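Local coordinates for single-stranded DNA-binding protein (Enterobacter phage Enc34, PDB 5ODK), which binds single-stranded DNA and has an OB fold, probably serving replication of the phage genome, at residues I111-E115 against A164-S168; I67-I71 against M89-K93; E4-P8 against Y18-H22. All coordinates share one frame. Residue numbers count along the deposited sequence, not the author numbering.

Interaction 1 of 3, residues I111-E115 against A164-S168; sequences ISARE and ANLLS
Strands 111-115 and 164-168 cross at -71°, their axes approaching to 4.1 Å, so two extended backbones meet in a single bridge, Arg-114 with Asn-165 (CA-CA 5.3 Å). Ile-111 is buried; its CA-to-CB bond is sideways to 164-168, and the side chain packs on Leu-53 and Met-55 of strand 49-56. At Ser-112, exposed and turned away, the backbones have already splayed apart: water 1 donates to Ser-112 O (2.8 Å) and accepts from Ala-164 N (2.9 Å), filling a gap too wide for a direct bond. Ala-113 suits the close crossing because it is small; its CB lies 4.0 Å from Ala-164 CB and 3.9 Å from Leu-166 CB, and its CA is 3.3 Å from Ala-164 O in a CA-H...O contact. Arg-114 then bonds to the peptides flanking Asn-165, N to Ala-164 O at 3.0 Å and O from Leu-166 N at 2.9 Å, as in a parallel bridge. In an OB fold this is where the third and fifth barrel strands join to close the barrel. The CA-to-CB bond of Arg-114 (chi1 m) points away from 164-168, and the exposed side chain touches Lys-48 and Ser-50. Glu-115 points toward the other strand, its CG 3.4 Å from Leu-166 O, while OE1 accepts from Thr-117 N. Leu-166 (chi1 t, chi2 p) is buried, touching Ile-51; beyond it Leu-167 and Ser-168 both face Val-148 in a classic beta bulge.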
loop_
_atom_site.group_PDB
_atom_site.type_symbol
_atom_site.label_atom_id
_atom_site.label_comp_id
_atom_site.label_asym_id
_atom_site.label_seq_id
_atom_site.Cartn_x
_atom_site.Cartn_y
_atom_site.Cartn_z
ATOM N N ILE A 111 5.778 0.764 -2.422
ATOM C CA ILE A 111 4.533 1.483 -2.276
ATOM C C ILE A 111 4.465 2.099 -0.887
ATOM O O ILE A 111 4.675 1.395 0.119
ATOM C CB ILE A 111 3.338 0.544 -2.491
ATOM C CG1 ILE A 111 3.234 0.127 -3.965
ATOM C CG2 ILE A 111 2.045 1.144 -1.985
ATOM C CD1 ILE A 111 2.319 -1.051 -4.194
ATOM N N SER A 112 4.117 3.385 -0.812
ATOM C CA SER A 112 3.872 4.046 0.458
ATOM C C SER A 112 2.409 4.371 0.569
ATOM O O SER A 112 1.822 4.953 -0.337
ATOM C CB SER A 112 4.664 5.342 0.481
ATOM O OG SER A 112 6.017 5.060 0.236
ATOM N N ALA A 113 1.792 3.970 1.678
ATOM C CA ALA A 113 0.360 4.213 1.890
ATOM C C ALA A 113 0.182 4.736 3.302
ATOM O O ALA A 113 0.874 4.301 4.236
ATOM C CB ALA A 113 -0.441 2.948 1.634
ATOM N N ARG A 114 -0.771 5.638 3.478
ATOM C CA ARG A 114 -1.019 6.288 4.772
ATOM C C ARG A 114 -2.502 6.509 4.960
ATOM O O ARG A 114 -3.300 6.467 4.010
ATOM C CB ARG A 114 -0.284 7.627 4.865
ATOM C CG ARG A 114 1.212 7.640 4.595
ATOM C CD ARG A 114 1.719 9.054 4.327
ATOM N NE ARG A 114 1.765 9.881 5.512
ATOM C CZ ARG A 114 1.937 11.211 5.518
ATOM N NH1 ARG A 114 2.039 11.908 4.386
ATOM N NH2 ARG A 114 1.982 11.859 6.675
ATOM N N GLU A 115 -2.919 6.765 6.196
ATOM C CA GLU A 115 -4.288 7.165 6.459
ATOM C C GLU A 115 -4.360 7.854 7.821
ATOM O O GLU A 115 -3.531 7.611 8.678
ATOM C CB GLU A 115 -5.266 5.968 6.366
ATOM C CG GLU A 115 -6.320 6.085 5.266
ATOM C CD GLU A 115 -7.505 6.962 5.550
ATOM O OE1 GLU A 115 -7.523 7.636 6.599
ATOM O OE2 GLU A 115 -8.472 6.963 4.760
ATOM N N ALA A 164 -1.606 7.198 -1.732
ATOM C CA ALA A 164 -2.413 5.997 -1.531
ATOM C C ALA A 164 -2.962 5.970 -0.090
ATOM O O ALA A 164 -2.184 6.054 0.874
ATOM C CB ALA A 164 -1.612 4.744 -1.789
ATOM N N ASN A 165 -4.268 5.867 0.023
ATOM C CA ASN A 165 -4.908 5.577 1.305
ATOM C C ASN A 165 -4.638 4.129 1.666
ATOM O O ASN A 165 -4.752 3.235 0.845
ATOM C CB ASN A 165 -6.421 5.787 1.236
ATOM C CG ASN A 165 -6.827 7.230 1.352
ATOM O OD1 ASN A 165 -6.286 7.932 2.199
ATOM N ND2 ASN A 165 -7.762 7.668 0.499
ATOM N N LEU A 166 -4.326 3.924 2.944
ATOM C CA LEU A 166 -4.116 2.606 3.533
ATOM C C LEU A 166 -5.384 2.177 4.218
ATOM O O LEU A 166 -5.761 2.777 5.223
ATOM C CB LEU A 166 -2.970 2.660 4.525
ATOM C CG LEU A 166 -2.626 1.353 5.222
ATOM C CD1 LEU A 166 -2.244 0.289 4.232
ATOM C CD2 LEU A 166 -1.522 1.575 6.233
ATOM N N LEU A 167 -6.047 1.131 3.709
ATOM C CA LEU A 167 -7.387 0.767 4.193
ATOM C C LEU A 167 -7.432 -0.559 4.932
ATOM O O LEU A 167 -8.254 -0.701 5.858
ATOM C CB LEU A 167 -8.389 0.818 3.057
ATOM C CG LEU A 167 -8.426 2.248 2.524
ATOM C CD1 LEU A 167 -8.753 2.357 1.083
ATOM C CD2 LEU A 167 -9.159 3.207 3.371
ATOM N N SER A 168 -6.554 -1.493 4.614
ATOM C CA SER A 168 -6.461 -2.744 5.365
ATOM C C SER A 168 -5.091 -3.341 5.214
ATOM O O SER A 168 -4.437 -3.162 4.171
ATOM C CB SER A 168 -7.538 -3.689 4.925
ATOM O OG SER A 168 -7.320 -4.226 3.673
HETATM O O HOH W 1 0.866 7.550 -0.288
#

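Interaction 2 of 3, residues I67-I71 against M89-K93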
loop_
_atom_site.group_PDB
_atom_site.type_symbol
_atom_site.label_atom_id
_atom_site.label_comp_id
_atom_site.label_asym_id
_atom_site.label_seq_id
_atom_site.Cartn_x
_atom_site.Cartn_y
_atom_site.Cartn_z
ATOM N N ILE A 67 -2.232 -0.810 -11.190
ATOM C CA ILE A 67 -1.925 0.369 -10.353
ATOM C C ILE A 67 -1.586 1.573 -11.223
ATOM O O ILE A 67 -2.115 2.670 -10.975
ATOM C CB ILE A 67 -0.778 0.040 -9.362
ATOM C CG1 ILE A 67 -1.299 -0.853 -8.246
ATOM C CG2 ILE A 67 -0.167 1.319 -8.784
ATOM C CD1 ILE A 67 -0.204 -1.534 -7.450
ATOM N N ASP A 68 -0.769 1.377 -12.268
ATOM C CA ASP A 68 -0.444 2.504 -13.135
ATOM C C ASP A 68 -1.707 3.083 -13.790
ATOM O O ASP A 68 -1.873 4.299 -13.897
ATOM C CB ASP A 68 0.585 2.096 -14.176
ATOM C CG ASP A 68 1.981 1.909 -13.629
ATOM O OD1 ASP A 68 2.299 2.383 -12.515
ATOM O OD2 ASP A 68 2.801 1.317 -14.370
ATOM N N GLU A 69 -2.584 2.198 -14.244
ATOM C CA GLU A 69 -3.847 2.614 -14.861
ATOM C C GLU A 69 -4.724 3.394 -13.885
ATOM O O GLU A 69 -5.310 4.403 -14.198
ATOM C CB GLU A 69 -4.591 1.412 -15.407
ATOM C CG GLU A 69 -3.872 0.808 -16.608
ATOM C CD GLU A 69 -4.239 -0.602 -16.981
ATOM O OE1 GLU A 69 -5.105 -1.217 -16.355
ATOM O OE2 GLU A 69 -3.641 -1.102 -17.961
ATOM N N GLN A 70 -4.774 2.936 -12.646
ATOM C CA GLN A 70 -5.585 3.602 -11.625
ATOM C C GLN A 70 -4.979 4.945 -11.228
ATOM O O GLN A 70 -5.719 5.884 -10.938
ATOM C CB GLN A 70 -5.781 2.718 -10.393
ATOM C CG GLN A 70 -6.532 1.443 -10.749
ATOM C CD GLN A 70 -7.913 1.695 -11.310
ATOM O OE1 GLN A 70 -8.710 2.412 -10.731
ATOM N NE2 GLN A 70 -8.165 1.170 -12.504
ATOM N N ILE A 71 -3.648 5.044 -11.234
ATOM C CA ILE A 71 -2.995 6.340 -11.050
ATOM C C ILE A 71 -3.407 7.349 -12.141
ATOM O O ILE A 71 -3.713 8.499 -11.827
ATOM C CB ILE A 71 -1.470 6.157 -10.971
ATOM C CG1 ILE A 71 -1.114 5.569 -9.617
ATOM C CG2 ILE A 71 -0.714 7.464 -11.215
ATOM C CD1 ILE A 71 0.328 5.130 -9.516
ATOM N N MET A 89 6.560 11.976 -7.487
ATOM C CA MET A 89 5.503 12.390 -6.593
ATOM C C MET A 89 4.348 11.392 -6.574
ATOM O O MET A 89 3.263 11.710 -6.104
ATOM C CB MET A 89 5.055 13.803 -7.003
ATOM C CG MET A 89 6.179 14.825 -6.864
ATOM S SD MET A 89 6.617 15.092 -5.134
ATOM C CE MET A 89 5.570 16.497 -4.758
ATOM N N LEU A 90 4.628 10.165 -7.000
ATOM C CA LEU A 90 3.666 9.064 -6.903
ATOM C C LEU A 90 3.960 8.188 -5.680
ATOM O O LEU A 90 5.094 8.081 -5.231
ATOM C CB LEU A 90 3.727 8.179 -8.172
ATOM C CG LEU A 90 3.494 8.861 -9.497
ATOM C CD1 LEU A 90 3.688 7.858 -10.636
ATOM C CD2 LEU A 90 2.146 9.544 -9.541
ATOM N N PHE A 91 2.923 7.484 -5.242
ATOM C CA PHE A 91 3.064 6.585 -4.083
ATOM C C PHE A 91 3.834 5.305 -4.392
ATOM O O PHE A 91 4.099 4.533 -3.470
ATOM C CB PHE A 91 1.687 6.224 -3.495
ATOM C CG PHE A 91 0.784 5.412 -4.398
ATOM C CD1 PHE A 91 0.923 4.052 -4.488
ATOM C CD2 PHE A 91 -0.235 6.021 -5.127
ATOM C CE1 PHE A 91 0.087 3.296 -5.284
ATOM C CE2 PHE A 91 -1.082 5.275 -5.919
ATOM C CZ PHE A 91 -0.936 3.898 -5.973
ATOM N N ILE A 92 4.109 5.035 -5.677
ATOM C CA ILE A 92 4.813 3.813 -6.081
ATOM C C ILE A 92 6.112 4.238 -6.752
ATOM O O ILE A 92 6.106 5.110 -7.611
ATOM C CB ILE A 92 3.959 2.904 -6.960
ATOM C CG1 ILE A 92 4.700 1.599 -7.305
ATOM C CG2 ILE A 92 3.443 3.608 -8.216
ATOM C CD1 ILE A 92 3.812 0.505 -7.884
ATOM N N LYS A 93 7.210 3.620 -6.345
ATOM C CA LYS A 93 8.538 3.930 -6.820
ATOM C C LYS A 93 9.299 2.655 -7.169
ATOM O O LYS A 93 8.899 1.542 -6.795
ATOM C CB LYS A 93 9.308 4.768 -5.760
ATOM C CG LYS A 93 8.726 6.171 -5.612
ATOM C CD LYS A 93 9.395 7.128 -4.626
ATOM C CE LYS A 93 8.837 8.538 -4.829
ATOM N NZ LYS A 93 9.446 9.472 -3.868
#
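Apolar side chains make this entire contact between helix 67-71 and the end of the loop that enters strand 92-93. Ile-67 and Ile-71, one helical turn apart and joined by the bond from Ile-71 N to Ile-67 O (2.8 Å), present both side chains to 89-93. The aliphatic contacts are three: Ile-71 CG2 meets Leu-90 CD2 at 3.9 Å, Ile-71 CD1 meets Ile-92 CG2 at 3.7 Å, and Ile-67 CG2 meets Ile-92 CD1 at 4.2 Å. The Phe-91 ring touches both isoleucines, CE2 lying 3.7 Å from Ile-71 CG1 and CZ 3.9 Å from Ile-67 CG2; it also packs on Ile-111 and Ala-164 of the barrel strands. Branched isoleucines offer 90-92 broad, rigid surfaces, whereas polar Asp-68, Glu-69 and Gln-70 occupy the rest of the turn. With neither a hydrogen bond nor a salt bridge between the segments, the helix is held to the barrel here by hydrophobic burial and shape fit.

Interaction 3 of 3, residues E4-P8 against Y18-H22; sequences EKLVP and YKSGH
Residues 4-8 leave a short, weakly bonded helix at Glu-4 and Lys-5 and become extended from Leu-6 onward. Residues 18-22 form a type I beta turn from Tyr-18 to Gly-21, with Gly-21 N bonded to Tyr-18 O at 2.9 Å; Gly-21 (phi 92°, psi -8°) has a left-handed conformation in which a side chain would jam against the preceding carbonyl. With Tyr-18 N bonded to His-22 O at 2.9 Å, this makes a type I turn with a G1 beta bulge, a common hairpin loop. The segments meet antiparallel: Pro-8 and Tyr-18 are a non-hydrogen-bonded pair, CA-CA 4.2 Å, a place where proline's missing N-H costs the pairing nothing, and Lys-19 N donates to Val-7 O at 2.8 Å.

Leu-6 (chi1 m, chi2 t) points toward the turn and meets two aromatic faces. Its CD1 stands 3.8 Å from the centroid of the Tyr-18 ring and its CD2 3.7 Å from that of the His-22 ring, both CH-pi contacts. Ser-20 OG (chi1 p) and His-22 ND1 are hydrogen-bonded at 2.7 Å, and OG also bonds water 2 at 2.7 Å, which accepts from Val-7 N at 2.9 Å. At the exposed margin Val-7 CG1 rests on the aliphatic stem of Lys-19, 3.7 Å from CD, and Pro-8 CG lies 4.1 Å from Tyr-18 CE1.

The contact thus ties the extended residues that follow helix 2-5, and the start of strand 8-12, to the turn between strands 15-18 and 23-26, while His-22 packs on Val-148 and Arg-150 of strand 144-156.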
loop_
_atom_site.group_PDB
_atom_site.type_symbol
_atom_site.label_atom_id
_atom_site.label_comp_id
_atom_site.label_asym_id
_atom_site.label_seq_id
_atom_site.Cartn_x
_atom_site.Cartn_y
_atom_site.Cartn_z
ATOM N N GLU A 4 -15.603 -7.438 3.411
ATOM C CA GLU A 4 -16.938 -7.967 3.161
ATOM C C GLU A 4 -17.734 -7.015 2.265
ATOM O O GLU A 4 -18.673 -7.436 1.627
ATOM C CB GLU A 4 -17.683 -8.265 4.490
ATOM C CG GLU A 4 -18.333 -7.066 5.157
ATOM C CD GLU A 4 -18.949 -7.394 6.503
ATOM O OE1 GLU A 4 -19.656 -8.416 6.595
ATOM O OE2 GLU A 4 -18.751 -6.613 7.463
ATOM N N LYS A 5 -17.307 -5.750 2.181
ATOM C CA LYS A 5 -18.034 -4.711 1.439
ATOM C C LYS A 5 -17.550 -4.524 0.003
ATOM O O LYS A 5 -18.291 -4.035 -0.864
ATOM C CB LYS A 5 -17.917 -3.379 2.181
ATOM C CG LYS A 5 -18.497 -3.462 3.594
ATOM C CD LYS A 5 -18.356 -2.177 4.365
ATOM C CE LYS A 5 -19.023 -2.315 5.727
ATOM N NZ LYS A 5 -19.375 -0.982 6.256
ATOM N N LEU A 6 -16.315 -4.899 -0.259
ATOM C CA LEU A 6 -15.718 -4.646 -1.573
ATOM C C LEU A 6 -16.267 -5.564 -2.645
ATOM O O LEU A 6 -16.523 -6.738 -2.410
ATOM C CB LEU A 6 -14.227 -4.862 -1.497
ATOM C CG LEU A 6 -13.461 -3.897 -0.636
ATOM C CD1 LEU A 6 -12.030 -4.397 -0.500
ATOM C CD2 LEU A 6 -13.515 -2.498 -1.228
ATOM N N VAL A 7 -16.371 -5.032 -3.843
ATOM C CA VAL A 7 -16.969 -5.747 -4.961
ATOM C C VAL A 7 -15.879 -5.883 -6.033
ATOM O O VAL A 7 -15.471 -4.884 -6.615
ATOM C CB VAL A 7 -18.164 -4.983 -5.564
ATOM C CG1 VAL A 7 -18.756 -5.745 -6.754
ATOM C CG2 VAL A 7 -19.231 -4.733 -4.517
ATOM N N PRO A 8 -15.378 -7.104 -6.267
ATOM C CA PRO A 8 -14.297 -7.253 -7.257
ATOM C C PRO A 8 -14.683 -6.840 -8.665
ATOM O O PRO A 8 -15.797 -7.150 -9.113
ATOM C CB PRO A 8 -13.938 -8.747 -7.192
ATOM C CG PRO A 8 -14.429 -9.196 -5.854
ATOM C CD PRO A 8 -15.645 -8.369 -5.556
ATOM N N TYR A 18 -11.067 -3.502 -7.471
ATOM C CA TYR A 18 -12.465 -3.473 -7.066
ATOM C C TYR A 18 -13.224 -2.416 -7.875
ATOM O O TYR A 18 -12.642 -1.438 -8.374
ATOM C CB TYR A 18 -12.580 -3.245 -5.532
ATOM C CG TYR A 18 -11.937 -4.368 -4.781
ATOM C CD1 TYR A 18 -12.637 -5.537 -4.520
ATOM C CD2 TYR A 18 -10.603 -4.301 -4.392
ATOM C CE1 TYR A 18 -12.054 -6.587 -3.846
ATOM C CE2 TYR A 18 -9.993 -5.378 -3.763
ATOM C CZ TYR A 18 -10.737 -6.520 -3.476
ATOM O OH TYR A 18 -10.130 -7.589 -2.846
ATOM N N LYS A 19 -14.539 -2.583 -7.945
ATOM C CA LYS A 19 -15.378 -1.665 -8.697
ATOM C C LYS A 19 -15.304 -0.233 -8.210
ATOM O O LYS A 19 -15.482 0.696 -8.975
ATOM C CB LYS A 19 -16.824 -2.132 -8.717
ATOM C CG LYS A 19 -17.002 -3.370 -9.581
ATOM C CD LYS A 19 -18.459 -3.660 -9.850
ATOM C CE LYS A 19 -18.594 -5.012 -10.520
ATOM N NZ LYS A 19 -19.985 -5.274 -10.980
ATOM N N SER A 20 -15.066 -0.070 -6.905
ATOM C CA SER A 20 -14.940 1.194 -6.232
ATOM C C SER A 20 -13.541 1.834 -6.362
ATOM O O SER A 20 -13.282 2.903 -5.805
ATOM C CB SER A 20 -15.244 0.934 -4.755
ATOM O OG SER A 20 -14.421 -0.133 -4.290
ATOM N N GLY A 21 -12.629 1.183 -7.076
ATOM C CA GLY A 21 -11.278 1.690 -7.292
ATOM C C GLY A 21 -10.249 1.240 -6.289
ATOM O O GLY A 21 -9.064 1.506 -6.442
ATOM N N HIS A 22 -10.692 0.561 -5.216
ATOM C CA HIS A 22 -9.757 -0.067 -4.312
ATOM C C HIS A 22 -8.883 -1.073 -5.027
ATOM O O HIS A 22 -9.326 -1.658 -6.036
ATOM C CB HIS A 22 -10.504 -0.773 -3.169
ATOM C CG HIS A 22 -11.258 0.151 -2.278
ATOM N ND1 HIS A 22 -12.499 0.630 -2.596
ATOM C CD2 HIS A 22 -10.953 0.657 -1.052
ATOM C CE1 HIS A 22 -12.944 1.381 -1.601
ATOM N NE2 HIS A 22 -12.004 1.442 -0.665
HETATM O O HOH W 2 -16.236 -2.187 -4.196
#

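In the fold
Along the chain the contacts follow in series: interaction 3 closes first, then interaction 2, then interaction 1. Interaction 1, centred about 5 Å from the chain centre, lies at the closure of the OB barrel. Interaction 2 is centred about 12 Å from it and shares its sheet, since strands 92-94 and 108-115 are neighbours: Ser-112 N and Phe-91 O, 2.9 Å apart, probably hydrogen-bond, and Phe-91 packs against Ala-164. Interaction 3 is peripheral, its centre about 16 Å from that of interaction 1 and 18 Å from that of interaction 2. Interaction 2 thus packs helix 61-76 on the sheet, and the turn of interaction 3 meets strand 159-173 where Leu-167 CD1 touches His-22 CD2 at 3.5 Å.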